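Local atomic coordinates of mitochondrial dynamics protein MID49 (Mus musculus, PDB entry 4WOY), a protein that sits in the mitochondrial outer membrane and recruits the dynamin-related fission mediator DNM1L to the mitochondrial surface, regulating its GTPase activity. Residues Leu72-Leu84 and Ser113-Ser125. The protein carries 1 engineered substitution. Sequence-based numbering, arbitrary orientation.
Sequences LAPLELEPGLWSL and SPWDRFLVGGYLS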
loop_
_atom_site.group_PDB
_atom_site.type_symbol
_atom_site.label_atom_id
_atom_site.label_comp_id
_atom_site.label_asym_id
_atom_site.label_seq_id
_atom_site.Cartn_x
_atom_site.Cartn_y
_atom_site.Cartn_z
ATOM N N LEU A 72 -4.503 -6.986 -6.625
ATOM C CA LEU A 72 -4.917 -5.973 -7.586
ATOM C C LEU A 72 -5.935 -6.555 -8.544
ATOM O O LEU A 72 -5.686 -7.597 -9.135
ATOM C CB LEU A 72 -3.727 -5.451 -8.380
ATOM C CG LEU A 72 -2.567 -4.802 -7.642
ATOM C CD1 LEU A 72 -1.701 -4.010 -8.613
ATOM C CD2 LEU A 72 -3.073 -3.932 -6.505
ATOM N N ALA A 73 -7.087 -5.893 -8.657
ATOM C CA ALA A 73 -8.117 -6.228 -9.639
ATOM C C ALA A 73 -8.291 -5.035 -10.601
ATOM O O ALA A 73 -9.000 -4.076 -10.287
ATOM C CB ALA A 73 -9.445 -6.595 -8.948
ATOM N N PRO A 74 -7.595 -5.071 -11.750
ATOM C CA PRO A 74 -7.620 -3.920 -12.669
ATOM C C PRO A 74 -8.903 -3.808 -13.476
ATOM O O PRO A 74 -9.338 -4.764 -14.098
ATOM C CB PRO A 74 -6.416 -4.167 -13.584
ATOM C CG PRO A 74 -6.174 -5.653 -13.518
ATOM C CD PRO A 74 -6.594 -6.086 -12.139
ATOM N N LEU A 75 -9.506 -2.626 -13.443
ATOM C CA LEU A 75 -10.635 -2.327 -14.304
ATOM C C LEU A 75 -10.104 -2.106 -15.705
ATOM O O LEU A 75 -9.048 -1.477 -15.865
ATOM C CB LEU A 75 -11.377 -1.084 -13.819
ATOM C CG LEU A 75 -12.319 -1.214 -12.626
ATOM C CD1 LEU A 75 -11.545 -1.243 -11.303
ATOM C CD2 LEU A 75 -13.346 -0.085 -12.683
ATOM N N GLU A 76 -10.774 -2.658 -16.714
ATOM C CA GLU A 76 -10.377 -2.334 -18.081
ATOM C C GLU A 76 -11.319 -1.268 -18.609
ATOM O O GLU A 76 -12.441 -1.574 -18.998
ATOM C CB GLU A 76 -10.377 -3.568 -18.982
ATOM C CG GLU A 76 -9.312 -4.575 -18.558
ATOM C CD GLU A 76 -9.372 -5.888 -19.288
ATOM O OE1 GLU A 76 -10.359 -6.151 -20.023
ATOM O OE2 GLU A 76 -8.403 -6.656 -19.123
ATOM N N LEU A 77 -10.862 -0.017 -18.611
ATOM C CA LEU A 77 -11.694 1.086 -19.080
ATOM C C LEU A 77 -11.577 1.276 -20.610
ATOM O O LEU A 77 -10.499 1.115 -21.180
ATOM C CB LEU A 77 -11.316 2.375 -18.345
ATOM C CG LEU A 77 -11.510 2.399 -16.823
ATOM C CD1 LEU A 77 -11.107 3.747 -16.216
ATOM C CD2 LEU A 77 -12.947 2.060 -16.477
ATOM N N GLU A 78 -12.686 1.569 -21.277
ATOM C CA GLU A 78 -12.634 1.902 -22.711
ATOM C C GLU A 78 -11.738 3.122 -22.952
ATOM O O GLU A 78 -11.891 4.146 -22.301
ATOM C CB GLU A 78 -14.034 2.169 -23.293
ATOM C CG GLU A 78 -15.016 1.003 -23.183
ATOM C CD GLU A 78 -15.708 0.908 -21.818
ATOM O OE1 GLU A 78 -15.300 1.610 -20.868
ATOM O OE2 GLU A 78 -16.675 0.130 -21.703
ATOM N N PRO A 79 -10.765 2.992 -23.850
ATOM C CA PRO A 79 -9.852 4.121 -24.100
ATOM C C PRO A 79 -10.547 5.385 -24.607
ATOM O O PRO A 79 -11.293 5.331 -25.575
ATOM C CB PRO A 79 -8.885 3.563 -25.154
ATOM C CG PRO A 79 -9.603 2.368 -25.754
ATOM C CD PRO A 79 -10.435 1.798 -24.651
ATOM N N GLY A 80 -10.316 6.502 -23.923
ATOM C CA GLY A 80 -10.886 7.777 -24.321
ATOM C C GLY A 80 -12.328 8.024 -23.907
ATOM O O GLY A 80 -12.897 9.074 -24.198
ATOM N N LEU A 81 -12.928 7.051 -23.240
ATOM C CA LEU A 81 -14.290 7.193 -22.731
ATOM C C LEU A 81 -14.245 7.739 -21.317
ATOM O O LEU A 81 -15.266 8.101 -20.742
ATOM C CB LEU A 81 -15.011 5.848 -22.742
ATOM C CG LEU A 81 -16.474 5.754 -23.155
ATOM C CD1 LEU A 81 -16.689 6.286 -24.568
ATOM C CD2 LEU A 81 -16.924 4.290 -23.059
ATOM N N TRP A 82 -13.038 7.784 -20.767
ATOM C CA TRP A 82 -12.832 8.135 -19.368
ATOM C C TRP A 82 -11.623 9.029 -19.243
ATOM O O TRP A 82 -10.638 8.862 -19.962
ATOM C CB TRP A 82 -12.645 6.883 -18.504
ATOM C CG TRP A 82 -13.743 5.882 -18.659
ATOM C CD1 TRP A 82 -13.800 4.832 -19.551
ATOM C CD2 TRP A 82 -14.963 5.834 -17.894
ATOM N NE1 TRP A 82 -14.981 4.138 -19.370
ATOM C CE2 TRP A 82 -15.710 4.731 -18.370
ATOM C CE3 TRP A 82 -15.488 6.619 -16.847
ATOM C CZ2 TRP A 82 -16.962 4.393 -17.839
ATOM C CZ3 TRP A 82 -16.742 6.268 -16.305
ATOM C CH2 TRP A 82 -17.460 5.163 -16.809
ATOM N N SER A 83 -11.717 9.982 -18.324
ATOM C CA SER A 83 -10.699 11.006 -18.161
ATOM C C SER A 83 -10.378 11.165 -16.687
ATOM O O SER A 83 -11.211 10.914 -15.849
ATOM C CB SER A 83 -11.186 12.320 -18.769
ATOM O OG SER A 83 -10.414 13.409 -18.311
ATOM N N LEU A 84 -9.167 11.556 -16.367
ATOM C CA LEU A 84 -8.767 11.707 -14.983
ATOM C C LEU A 84 -8.886 13.136 -14.572
ATOM O O LEU A 84 -8.553 14.041 -15.332
ATOM C CB LEU A 84 -7.328 11.251 -14.770
ATOM C CG LEU A 84 -7.138 9.805 -15.192
ATOM C CD1 LEU A 84 -5.725 9.390 -14.883
ATOM C CD2 LEU A 84 -8.161 8.897 -14.496
ATOM N N SER A 113 -21.210 1.623 -21.789
ATOM C CA SER A 113 -20.148 0.974 -21.031
ATOM C C SER A 113 -20.680 0.200 -19.829
ATOM O O SER A 113 -21.529 0.703 -19.096
ATOM C CB SER A 113 -19.134 1.996 -20.547
ATOM O OG SER A 113 -18.276 1.388 -19.594
ATOM N N PRO A 114 -20.155 -1.019 -19.609
ATOM C CA PRO A 114 -20.553 -1.837 -18.455
ATOM C C PRO A 114 -20.226 -1.151 -17.138
ATOM O O PRO A 114 -20.860 -1.425 -16.122
ATOM C CB PRO A 114 -19.724 -3.131 -18.634
ATOM C CG PRO A 114 -18.542 -2.708 -19.525
ATOM C CD PRO A 114 -19.141 -1.703 -20.453
ATOM N N TRP A 115 -19.265 -0.240 -17.153
ATOM C CA TRP A 115 -18.943 0.474 -15.941
ATOM C C TRP A 115 -19.967 1.582 -15.614
ATOM O O TRP A 115 -19.918 2.165 -14.512
ATOM C CB TRP A 115 -17.540 1.072 -16.047
ATOM C CG TRP A 115 -16.461 0.054 -16.319
ATOM C CD1 TRP A 115 -15.679 -0.035 -17.445
ATOM C CD2 TRP A 115 -16.039 -1.018 -15.448
ATOM N NE1 TRP A 115 -14.801 -1.094 -17.324
ATOM C CE2 TRP A 115 -15.002 -1.711 -16.114
ATOM C CE3 TRP A 115 -16.453 -1.470 -14.185
ATOM C CZ2 TRP A 115 -14.371 -2.831 -15.551
ATOM C CZ3 TRP A 115 -15.812 -2.575 -13.623
ATOM C CH2 TRP A 115 -14.784 -3.239 -14.305
ATOM N N ASP A 116 -20.868 1.892 -16.556
ATOM C CA ASP A 116 -21.816 3.001 -16.346
ATOM C C ASP A 116 -22.744 2.782 -15.132
ATOM O O ASP A 116 -23.175 3.755 -14.507
ATOM C CB ASP A 116 -22.685 3.256 -17.580
ATOM C CG ASP A 116 -21.921 3.891 -18.720
ATOM O OD1 ASP A 116 -20.807 4.411 -18.503
ATOM O OD2 ASP A 116 -22.458 3.883 -19.844
ATOM N N ARG A 117 -23.020 1.528 -14.770
ATOM C CA ARG A 117 -23.882 1.272 -13.614
ATOM C C ARG A 117 -23.250 1.742 -12.287
ATOM O O ARG A 117 -23.943 1.861 -11.273
ATOM C CB ARG A 117 -24.236 -0.198 -13.513
ATOM C CG ARG A 117 -23.078 -1.050 -13.179
ATOM C CD ARG A 117 -23.532 -2.465 -12.921
ATOM N NE ARG A 117 -23.999 -2.618 -11.556
ATOM C CZ ARG A 117 -24.098 -3.791 -10.939
ATOM N NH1 ARG A 117 -23.766 -4.915 -11.574
ATOM N NH2 ARG A 117 -24.525 -3.837 -9.682
ATOM N N PHE A 118 -21.946 2.005 -12.300
ATOM C CA PHE A 118 -21.259 2.529 -11.128
ATOM C C PHE A 118 -21.108 4.035 -11.188
ATOM O O PHE A 118 -20.361 4.627 -10.404
ATOM C CB PHE A 118 -19.896 1.852 -10.985
ATOM C CG PHE A 118 -19.988 0.367 -11.019
ATOM C CD1 PHE A 118 -20.554 -0.323 -9.943
ATOM C CD2 PHE A 118 -19.585 -0.342 -12.150
ATOM C CE1 PHE A 118 -20.676 -1.713 -9.978
ATOM C CE2 PHE A 118 -19.707 -1.730 -12.193
ATOM C CZ PHE A 118 -20.264 -2.418 -11.100
ATOM N N LEU A 119 -21.798 4.664 -12.132
ATOM C CA LEU A 119 -21.782 6.111 -12.209
ATOM C C LEU A 119 -22.625 6.757 -11.111
ATOM O O LEU A 119 -23.769 6.387 -10.893
ATOM C CB LEU A 119 -22.282 6.575 -13.581
ATOM C CG LEU A 119 -21.365 6.500 -14.794
ATOM C CD1 LEU A 119 -22.147 7.018 -15.977
ATOM C CD2 LEU A 119 -20.148 7.350 -14.553
ATOM N N VAL A 120 -22.026 7.699 -10.401
ATOM C CA VAL A 120 -22.751 8.676 -9.602
ATOM C C VAL A 120 -22.581 10.029 -10.269
ATOM O O VAL A 120 -21.465 10.520 -10.368
ATOM C CB VAL A 120 -22.249 8.718 -8.153
ATOM C CG1 VAL A 120 -22.932 9.844 -7.386
ATOM C CG2 VAL A 120 -22.544 7.414 -7.504
ATOM N N GLY A 121 -23.668 10.594 -10.782
ATOM C CA GLY A 121 -23.583 11.708 -11.709
ATOM C C GLY A 121 -22.779 11.366 -12.946
ATOM O O GLY A 121 -23.097 10.420 -13.656
ATOM N N GLY A 122 -21.718 12.127 -13.193
ATOM C CA GLY A 122 -20.850 11.881 -14.331
ATOM C C GLY A 122 -19.486 11.277 -14.010
ATOM O O GLY A 122 -18.553 11.376 -14.804
ATOM N N TYR A 123 -19.368 10.679 -12.830
ATOM C CA TYR A 123 -18.127 10.072 -12.409
ATOM C C TYR A 123 -18.293 8.638 -12.005
ATOM O O TYR A 123 -19.300 8.263 -11.397
ATOM C CB TYR A 123 -17.547 10.853 -11.240
ATOM C CG TYR A 123 -17.177 12.264 -11.612
ATOM C CD1 TYR A 123 -15.904 12.563 -12.115
ATOM C CD2 TYR A 123 -18.099 13.300 -11.482
ATOM C CE1 TYR A 123 -15.564 13.868 -12.475
ATOM C CE2 TYR A 123 -17.768 14.618 -11.838
ATOM C CZ TYR A 123 -16.505 14.883 -12.342
ATOM O OH TYR A 123 -16.161 16.170 -12.681
ATOM N N LEU A 124 -17.283 7.842 -12.320
ATOM C CA LEU A 124 -17.223 6.468 -11.881
ATOM C C LEU A 124 -16.920 6.417 -10.385
ATOM O O LEU A 124 -15.847 6.834 -9.942
ATOM C CB LEU A 124 -16.151 5.715 -12.657
ATOM C CG LEU A 124 -15.981 4.230 -12.395
ATOM C CD1 LEU A 124 -17.233 3.510 -12.796
ATOM C CD2 LEU A 124 -14.797 3.752 -13.200
ATOM N N SER A 125 -17.871 5.899 -9.613
ATOM C CA SER A 125 -17.797 5.989 -8.157
ATOM C C SER A 125 -17.043 4.824 -7.528
ATOM O O SER A 125 -17.502 3.705 -7.592
ATOM C CB SER A 125 -19.197 6.048 -7.551
ATOM O OG SER A 125 -19.125 6.039 -6.129
#
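W115 lays one face of its indole against L75 and L77. CD2 of L75 stands 3.6 Å from the centroid of the W115 six-membered ring, 12° off the normal, a CH-pi contact. CD2 of L77 makes a second CH-pi contact over the five-membered ring. At the ring edge, W115 NE1 donates nearly straight to the backbone O of E76 at 2.9 Å. The donor stands above the carbonyl plane of E76. This bond helps set the rotation of the indole against the two leucines.

W82 meets the other segment mainly with its six-membered ring. Its CZ2 packs on W115 CB at 3.8 Å, and its CZ3 on L124 CB at 3.7 Å. L119 CD2 lies at the ring edge.

E78 ties the two parts together. Its chain bends at chi2 (83°), which brings the carboxylate between W82 and S113. W82 NE1 donates to E78 OE1 at 3.0 Å, nearly along the C-O axis. S113 OG donates to E78 OE2 at 2.9 Å, on the syn side but tilted out of the carboxylate plane, and accepts from W115 N in an ST turn.

D116 OD1, beside W82, is salt-bridged to R102; OD2 accepts from G111 N. Within the MID51-like, nucleotidyltransferase-type domain, the contact joins the linker between strands 69-74 and 82-86 to the S113-D116 turn, which leads into the 119-124 hairpin. F48 meets W115 edge-to-face, strand 173-182 touches L75 and L77, and helix 126-139 follows the hairpin.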